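Local coordinates for flagellar biosynthetic protein FlhB (PDB 6Z0W) that is probably required for building the rod of the flagellar basal body as part of the type III export apparatus, and is represented here by its cytoplasmic domain, at residues A[6-11]-A[51-56]; A[68-73]-A[116-121]; A[72-77]-A[82-87]. All coordinates share one frame; numbering follows the deposited sequence.

Contact 1 of 3, residues A[6-11]-A[51-56]; sequences RRMMAE and FKIREV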
# COMPACT_ATOMS: atom_id res chain seq x y z
N ARG A 6 9.93 -0.72 15.25
CA ARG A 6 11.06 -1.41 14.65
C ARG A 6 10.63 -2.77 14.13
O ARG A 6 11.10 -3.22 13.08
CB ARG A 6 12.20 -1.57 15.66
CG ARG A 6 12.87 -0.29 16.10
CD ARG A 6 13.87 -0.58 17.24
NE ARG A 6 13.29 -1.42 18.30
CZ ARG A 6 13.94 -1.85 19.37
NH1 ARG A 6 15.22 -1.52 19.54
NH2 ARG A 6 13.33 -2.61 20.28
N ARG A 7 9.72 -3.43 14.86
CA ARG A 7 9.23 -4.75 14.45
C ARG A 7 8.46 -4.67 13.14
O ARG A 7 8.62 -5.52 12.26
CB ARG A 7 8.37 -5.34 15.57
CG ARG A 7 7.77 -6.69 15.26
CD ARG A 7 8.85 -7.72 15.01
NE ARG A 7 8.32 -9.03 14.63
CZ ARG A 7 8.14 -9.43 13.37
NH1 ARG A 7 8.44 -8.62 12.37
NH2 ARG A 7 7.65 -10.65 13.12
N MET A 8 7.63 -3.64 12.99
CA MET A 8 7.01 -3.40 11.69
C MET A 8 8.05 -3.06 10.62
O MET A 8 7.98 -3.56 9.50
CB MET A 8 5.97 -2.29 11.83
CG MET A 8 5.19 -2.01 10.57
SD MET A 8 4.40 -0.38 10.67
CE MET A 8 5.82 0.69 10.54
N MET A 9 9.04 -2.23 10.95
CA MET A 9 10.01 -1.81 9.94
C MET A 9 10.85 -2.97 9.44
O MET A 9 11.24 -2.98 8.27
CB MET A 9 10.94 -0.73 10.51
CG MET A 9 10.31 0.61 10.55
SD MET A 9 9.82 1.14 8.91
CE MET A 9 8.81 2.49 9.40
N ALA A 10 11.12 -3.94 10.30
CA ALA A 10 11.83 -5.16 9.91
C ALA A 10 11.09 -5.99 8.88
O ALA A 10 11.69 -6.91 8.32
CB ALA A 10 12.11 -6.02 11.15
N GLU A 11 9.81 -5.71 8.62
CA GLU A 11 9.01 -6.52 7.69
C GLU A 11 8.99 -5.97 6.27
O GLU A 11 8.68 -6.72 5.34
CB GLU A 11 7.55 -6.63 8.16
CG GLU A 11 7.30 -7.54 9.35
CD GLU A 11 7.72 -8.98 9.07
OE1 GLU A 11 7.54 -9.43 7.92
OE2 GLU A 11 8.24 -9.63 10.00
N PHE A 51 8.12 7.92 5.07
CA PHE A 51 9.39 8.01 4.36
C PHE A 51 10.41 6.97 4.83
O PHE A 51 11.25 6.54 4.02
CB PHE A 51 9.98 9.43 4.47
CG PHE A 51 9.46 10.35 3.38
CD1 PHE A 51 9.95 10.26 2.08
CD2 PHE A 51 8.44 11.25 3.65
CE1 PHE A 51 9.44 11.08 1.08
CE2 PHE A 51 7.94 12.07 2.65
CZ PHE A 51 8.44 11.98 1.36
N LYS A 52 10.37 6.52 6.09
CA LYS A 52 11.27 5.44 6.48
C LYS A 52 10.87 4.13 5.80
O LYS A 52 11.74 3.36 5.38
CB LYS A 52 11.31 5.26 8.00
CG LYS A 52 12.73 4.99 8.56
CD LYS A 52 13.20 3.55 8.29
CE LYS A 52 14.28 3.07 9.27
NZ LYS A 52 14.39 1.57 9.28
N ILE A 53 9.57 3.87 5.64
CA ILE A 53 9.16 2.70 4.88
C ILE A 53 9.66 2.81 3.44
O ILE A 53 10.24 1.86 2.89
CB ILE A 53 7.63 2.55 4.94
CG1 ILE A 53 7.23 2.16 6.35
CG2 ILE A 53 7.14 1.51 3.88
CD1 ILE A 53 5.74 2.12 6.60
N ARG A 54 9.47 3.98 2.83
CA ARG A 54 9.91 4.15 1.45
C ARG A 54 11.43 3.97 1.31
O ARG A 54 11.89 3.28 0.39
CB ARG A 54 9.46 5.52 0.95
CG ARG A 54 7.96 5.60 0.75
CD ARG A 54 7.50 7.02 0.46
NE ARG A 54 8.17 7.57 -0.72
CZ ARG A 54 7.75 8.63 -1.41
NH1 ARG A 54 6.64 9.28 -1.06
NH2 ARG A 54 8.45 9.04 -2.46
N GLU A 55 12.21 4.53 2.23
CA GLU A 55 13.66 4.40 2.10
C GLU A 55 14.10 2.94 2.21
O GLU A 55 14.98 2.50 1.45
CB GLU A 55 14.38 5.30 3.11
CG GLU A 55 14.77 4.64 4.41
CD GLU A 55 15.61 5.56 5.30
OE1 GLU A 55 15.80 6.76 4.95
OE2 GLU A 55 16.07 5.08 6.36
N VAL A 56 13.47 2.15 3.10
CA VAL A 56 13.81 0.73 3.20
C VAL A 56 13.39 0.00 1.93
O VAL A 56 14.15 -0.79 1.38
CB VAL A 56 13.17 0.08 4.45
CG1 VAL A 56 13.36 -1.45 4.44
CG2 VAL A 56 13.74 0.68 5.71

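Contact 2 of 3, residues A[68-73]-A[116-121]; sequences PPLARA and IPLNQP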
# COMPACT_ATOMS: atom_id res chain seq x y z
N PRO A 68 -2.67 7.91 -4.88
CA PRO A 68 -3.00 8.53 -3.56
C PRO A 68 -4.29 8.01 -2.93
O PRO A 68 -4.30 7.73 -1.72
CB PRO A 68 -3.11 10.04 -3.90
CG PRO A 68 -2.20 10.22 -5.09
CD PRO A 68 -2.25 8.91 -5.88
N PRO A 69 -5.39 7.90 -3.68
CA PRO A 69 -6.63 7.41 -3.05
C PRO A 69 -6.55 5.97 -2.60
O PRO A 69 -7.25 5.59 -1.65
CB PRO A 69 -7.69 7.59 -4.15
CG PRO A 69 -7.12 8.60 -5.07
CD PRO A 69 -5.65 8.28 -5.08
N LEU A 70 -5.75 5.15 -3.29
CA LEU A 70 -5.59 3.74 -2.90
C LEU A 70 -4.73 3.63 -1.65
O LEU A 70 -5.07 2.90 -0.71
CB LEU A 70 -4.98 2.94 -4.06
CG LEU A 70 -4.91 1.44 -3.83
CD1 LEU A 70 -6.34 0.91 -3.57
CD2 LEU A 70 -4.30 0.72 -5.07
N ALA A 71 -3.58 4.33 -1.66
CA ALA A 71 -2.73 4.39 -0.47
C ALA A 71 -3.53 4.79 0.76
O ALA A 71 -3.44 4.14 1.81
CB ALA A 71 -1.57 5.38 -0.69
N ARG A 72 -4.34 5.86 0.65
CA ARG A 72 -5.12 6.34 1.80
C ARG A 72 -6.22 5.34 2.19
O ARG A 72 -6.42 5.06 3.39
CB ARG A 72 -5.74 7.71 1.50
CG ARG A 72 -4.75 8.85 1.37
CD ARG A 72 -5.41 10.24 1.50
NE ARG A 72 -6.60 10.35 0.65
CZ ARG A 72 -6.59 10.78 -0.61
NH1 ARG A 72 -5.44 11.16 -1.16
NH2 ARG A 72 -7.72 10.85 -1.30
N ALA A 73 -6.93 4.81 1.20
CA ALA A 73 -8.00 3.85 1.50
C ALA A 73 -7.44 2.59 2.17
O ALA A 73 -8.04 2.07 3.12
CB ALA A 73 -8.75 3.50 0.23
N ILE A 116 0.61 5.50 -10.96
CA ILE A 116 -0.25 4.53 -11.61
C ILE A 116 -1.68 5.05 -11.53
O ILE A 116 -2.19 5.27 -10.43
CB ILE A 116 -0.17 3.13 -10.98
CG1 ILE A 116 1.29 2.71 -10.77
CG2 ILE A 116 -0.86 2.13 -11.88
CD1 ILE A 116 2.04 2.44 -12.04
N PRO A 117 -2.35 5.27 -12.65
CA PRO A 117 -3.76 5.64 -12.59
C PRO A 117 -4.58 4.47 -12.09
O PRO A 117 -4.31 3.31 -12.43
CB PRO A 117 -4.10 5.99 -14.05
CG PRO A 117 -2.77 6.06 -14.78
CD PRO A 117 -1.87 5.12 -14.04
N LEU A 118 -5.55 4.78 -11.24
CA LEU A 118 -6.55 3.80 -10.86
C LEU A 118 -7.49 3.55 -12.04
O LEU A 118 -7.65 4.39 -12.92
CB LEU A 118 -7.33 4.27 -9.64
CG LEU A 118 -6.49 4.45 -8.37
CD1 LEU A 118 -7.25 5.19 -7.29
CD2 LEU A 118 -6.01 3.08 -7.86
N ASN A 119 -8.10 2.38 -12.05
CA ASN A 119 -8.89 1.98 -13.20
C ASN A 119 -10.37 2.04 -12.92
O ASN A 119 -11.18 1.82 -13.82
CB ASN A 119 -8.42 0.60 -13.65
CG ASN A 119 -6.97 0.61 -14.02
OD1 ASN A 119 -6.56 1.45 -14.84
ND2 ASN A 119 -6.16 -0.23 -13.38
N GLN A 120 -10.73 2.41 -11.70
CA GLN A 120 -12.10 2.54 -11.25
C GLN A 120 -12.08 3.35 -9.97
O GLN A 120 -11.00 3.59 -9.41
CB GLN A 120 -12.73 1.16 -11.01
CG GLN A 120 -12.04 0.38 -9.90
CD GLN A 120 -12.52 -1.06 -9.82
OE1 GLN A 120 -11.79 -1.98 -10.15
NE2 GLN A 120 -13.75 -1.26 -9.37
N PRO A 121 -13.23 3.79 -9.48
CA PRO A 121 -13.24 4.56 -8.24
C PRO A 121 -12.94 3.68 -7.04
O PRO A 121 -13.15 2.47 -7.04
CB PRO A 121 -14.66 5.12 -8.18
CG PRO A 121 -15.17 5.03 -9.61
CD PRO A 121 -14.56 3.76 -10.11

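Contact 3 of 3, residues A[72-77]-A[82-87]; sequences RAIYHT and QQIPEG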
# COMPACT_ATOMS: atom_id res chain seq x y z
N ARG A 72 -4.34 5.86 0.65
CA ARG A 72 -5.12 6.34 1.80
C ARG A 72 -6.22 5.34 2.19
O ARG A 72 -6.42 5.06 3.39
CB ARG A 72 -5.74 7.71 1.50
CG ARG A 72 -4.75 8.85 1.37
CD ARG A 72 -5.41 10.24 1.50
NE ARG A 72 -6.60 10.35 0.65
CZ ARG A 72 -6.59 10.78 -0.61
NH1 ARG A 72 -5.44 11.16 -1.16
NH2 ARG A 72 -7.72 10.85 -1.30
N ALA A 73 -6.93 4.81 1.20
CA ALA A 73 -8.00 3.85 1.50
C ALA A 73 -7.44 2.59 2.17
O ALA A 73 -8.04 2.07 3.12
CB ALA A 73 -8.75 3.50 0.23
N ILE A 74 -6.30 2.10 1.70
CA ILE A 74 -5.68 0.95 2.36
C ILE A 74 -5.33 1.29 3.80
O ILE A 74 -5.69 0.56 4.74
CB ILE A 74 -4.42 0.48 1.60
CG1 ILE A 74 -4.76 -0.11 0.25
CG2 ILE A 74 -3.69 -0.57 2.41
CD1 ILE A 74 -3.54 -0.23 -0.63
N TYR A 75 -4.61 2.40 4.00
CA TYR A 75 -4.17 2.78 5.34
C TYR A 75 -5.34 2.85 6.31
O TYR A 75 -5.27 2.31 7.43
CB TYR A 75 -3.44 4.13 5.28
CG TYR A 75 -2.80 4.52 6.60
CD1 TYR A 75 -1.46 4.26 6.84
CD2 TYR A 75 -3.54 5.13 7.62
CE1 TYR A 75 -0.87 4.59 8.04
CE2 TYR A 75 -2.95 5.48 8.84
CZ TYR A 75 -1.61 5.20 9.04
OH TYR A 75 -0.99 5.53 10.23
N HIS A 76 -6.46 3.46 5.88
CA HIS A 76 -7.59 3.72 6.77
C HIS A 76 -8.40 2.48 7.10
O HIS A 76 -9.12 2.50 8.10
CB HIS A 76 -8.53 4.74 6.14
CG HIS A 76 -7.93 6.10 6.01
ND1 HIS A 76 -8.21 6.94 4.95
CD2 HIS A 76 -7.07 6.77 6.80
CE1 HIS A 76 -7.54 8.06 5.09
NE2 HIS A 76 -6.84 7.98 6.21
N THR A 77 -8.28 1.42 6.29
CA THR A 77 -9.18 0.27 6.34
C THR A 77 -8.49 -1.05 6.68
O THR A 77 -9.18 -2.08 6.76
CB THR A 77 -9.89 0.11 4.99
OG1 THR A 77 -8.93 -0.26 3.98
CG2 THR A 77 -10.61 1.37 4.57
N GLN A 82 -3.21 -7.50 8.40
CA GLN A 82 -4.60 -7.75 8.05
C GLN A 82 -4.77 -7.69 6.53
O GLN A 82 -4.07 -6.95 5.84
CB GLN A 82 -5.53 -6.74 8.75
CG GLN A 82 -7.02 -7.04 8.64
CD GLN A 82 -7.95 -5.92 9.18
OE1 GLN A 82 -7.58 -4.73 9.26
NE2 GLN A 82 -9.17 -6.32 9.56
N GLN A 83 -5.69 -8.51 5.99
CA GLN A 83 -6.03 -8.40 4.58
C GLN A 83 -6.77 -7.11 4.28
O GLN A 83 -7.60 -6.64 5.07
CB GLN A 83 -6.87 -9.60 4.11
CG GLN A 83 -6.45 -10.90 4.76
CD GLN A 83 -7.23 -12.11 4.26
OE1 GLN A 83 -7.36 -12.33 3.05
NE2 GLN A 83 -7.77 -12.88 5.20
N ILE A 84 -6.46 -6.52 3.13
CA ILE A 84 -7.22 -5.37 2.61
C ILE A 84 -8.69 -5.76 2.48
O ILE A 84 -9.01 -6.94 2.27
CB ILE A 84 -6.68 -4.90 1.25
CG1 ILE A 84 -6.80 -6.06 0.24
CG2 ILE A 84 -5.28 -4.41 1.40
CD1 ILE A 84 -6.41 -5.70 -1.19
N PRO A 85 -9.60 -4.79 2.56
CA PRO A 85 -11.02 -5.08 2.31
C PRO A 85 -11.24 -5.58 0.89
O PRO A 85 -10.53 -5.20 -0.06
CB PRO A 85 -11.71 -3.73 2.51
CG PRO A 85 -10.71 -2.88 3.25
CD PRO A 85 -9.37 -3.36 2.79
N GLU A 86 -12.28 -6.37 0.74
CA GLU A 86 -12.63 -6.92 -0.56
C GLU A 86 -12.85 -5.82 -1.60
O GLU A 86 -12.50 -5.99 -2.77
CB GLU A 86 -13.85 -7.83 -0.39
CG GLU A 86 -14.76 -7.96 -1.57
CD GLU A 86 -16.12 -8.51 -1.16
OE1 GLU A 86 -17.04 -7.71 -0.88
OE2 GLU A 86 -16.27 -9.75 -1.11
N GLY A 87 -13.37 -4.66 -1.19
CA GLY A 87 -13.62 -3.61 -2.15
C GLY A 87 -12.36 -3.06 -2.81
O GLY A 87 -12.46 -2.36 -3.83
O HOH W 1 -9.22 -4.76 6.14

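Contact 1 of 3, residues A[6-11]-A[51-56]
K52 opens the second segment's share of the contact by presenting its aliphatic stem, not its amine, to M9: CB of K52 lies 4.0 Å from CE of M9, and K52 CD lies 4.2 Å from M9 SD. The two chains pass at a slant, the thioether crossing over the methylenes. One residue on, I53 gives the largest single share of this helix's side. The M9 methyl CE sits 3.5 Å from I53 CG1, tighter than usual van der Waals contact, and M9 SD follows at 3.8 Å from the same carbon. M9 reaches this spot through a bend at chi2 (-60°), which turns its sulfur and methyl across the isoleucine at about a right angle. I53 CD1 also receives the methyl of M8, whose CE stands 4.2 Å away. V49 packs on both methionines and A43 on M8 and I53, while V12 and I18 also pack on I53. With no polar bond joining the segments and about 201 Å² buried, the chemistry implies that short helix 6-9 is probably held against helix 47-59 here by apolar packing of the methionine methyls and the M9 sulfur, with no directional bond between the two segments.

Contact 2 of 3, residues A[68-73]-A[116-121]
L118 reaches from the loop after strand 114-115 to P69 and L70 at the start of helix 68-77, and its side chain accounts for nearly all of the loop's share of the contact. Its CB points toward the helix without meeting it closely; the chain continues with CG anti to its own carbonyl carbon (chi1 -63°), and beyond CG the two methyls part company. CD1 goes to the proline: it lies 4.0 Å from P69 CB and 4.1 Å from both P69 CG and P69 CD, so three ring carbons at almost equal distance receive one methyl. CD2 goes to the leucine, standing 3.9 Å from L70 CB and 4.0 Å from L70 CD2. The fork of L118 thus straddles two successive helix residues. L70 meets it with CG turned anti to its backbone N (chi1 -173°), a torsion that helps bring CD2 to the methyl that already meets CB. Replacing this leucine by an alanine removes both branches, and is likely to open a gap over P69 and L70 and weaken the loop's apolar hold on the helix. The buried area is modest, 123 Å², and purely apolar. I122, the next residue of the loop, also touches P69 and L70, while A91 and V95 of helix 89-100 pack against L70. Backbone bonding of I116 to S66 of strand 64-66, and side-chain bonds from N119 to Q94 and Q120 to T90, lay the proline-rich loop across helices 68-77 and 89-100.

Contact 3 of 3, residues A[72-77]-A[82-87]
T77 and P85 make the closest van der Waals contact here. The threonine lies across the pyrrolidine ring at about a right angle: OG1 of T77 is 3.3 Å from both CG and CD of P85, and T77 CB is 3.6 Å from P85 CG. The apolar pair lies deeper, where the branch methyls CG2 of I74 and CG2 of I84 face each other at 4.3 Å. Both isoleucines also touch V92 of helix 89-100, while V41 and P39 add to I74 and I84 respectively.

Among the polar interactions, T77 OG1 donates within its own helix to A73 O at 2.6 Å, tilted 28° from the carbonyl plane. The torsion chi1 of 67°, which places OG1 between backbone N and carbonyl carbon, brings the hydroxyl back to that carbonyl and also against the proline. Across the segments, one water donates to two carbonyls, T77 O at 2.8 Å and Q83 O at 2.7 Å, and so bridges the last helical residue to the loop. Q82 OE1 comes only to 4.0 Å from T77 O, its amide oxygen being bonded to K79 N in the intervening turn.

The arrangement is a chain reversal between helices 68-77 and 89-100, in which the connecting loop folds back past the helix C-terminal end and bonds through its backbone to V41 of strand 40-46 and to P39 just before it.

From the N terminus, contact 1 closes first, its loop spanning strands 17-20, 25-30 and all of 40-46, and it ties helix 6-9 to helix 47-59. The chain then passes through strand 64-66 into helix 68-77, which serves both remaining contacts and gives R72 and A73 to each range. Contact 3 closes a short loop of four intervening residues at the end of that helix. Contact 2 starts on the same helix but closes only after helix 89-100 and strand 114-115, so the 82-87 segment falls inside its span. Contacts 1 and 2 lie in series, on opposite sides of the chain's centre, with their own centres about 22 Å apart.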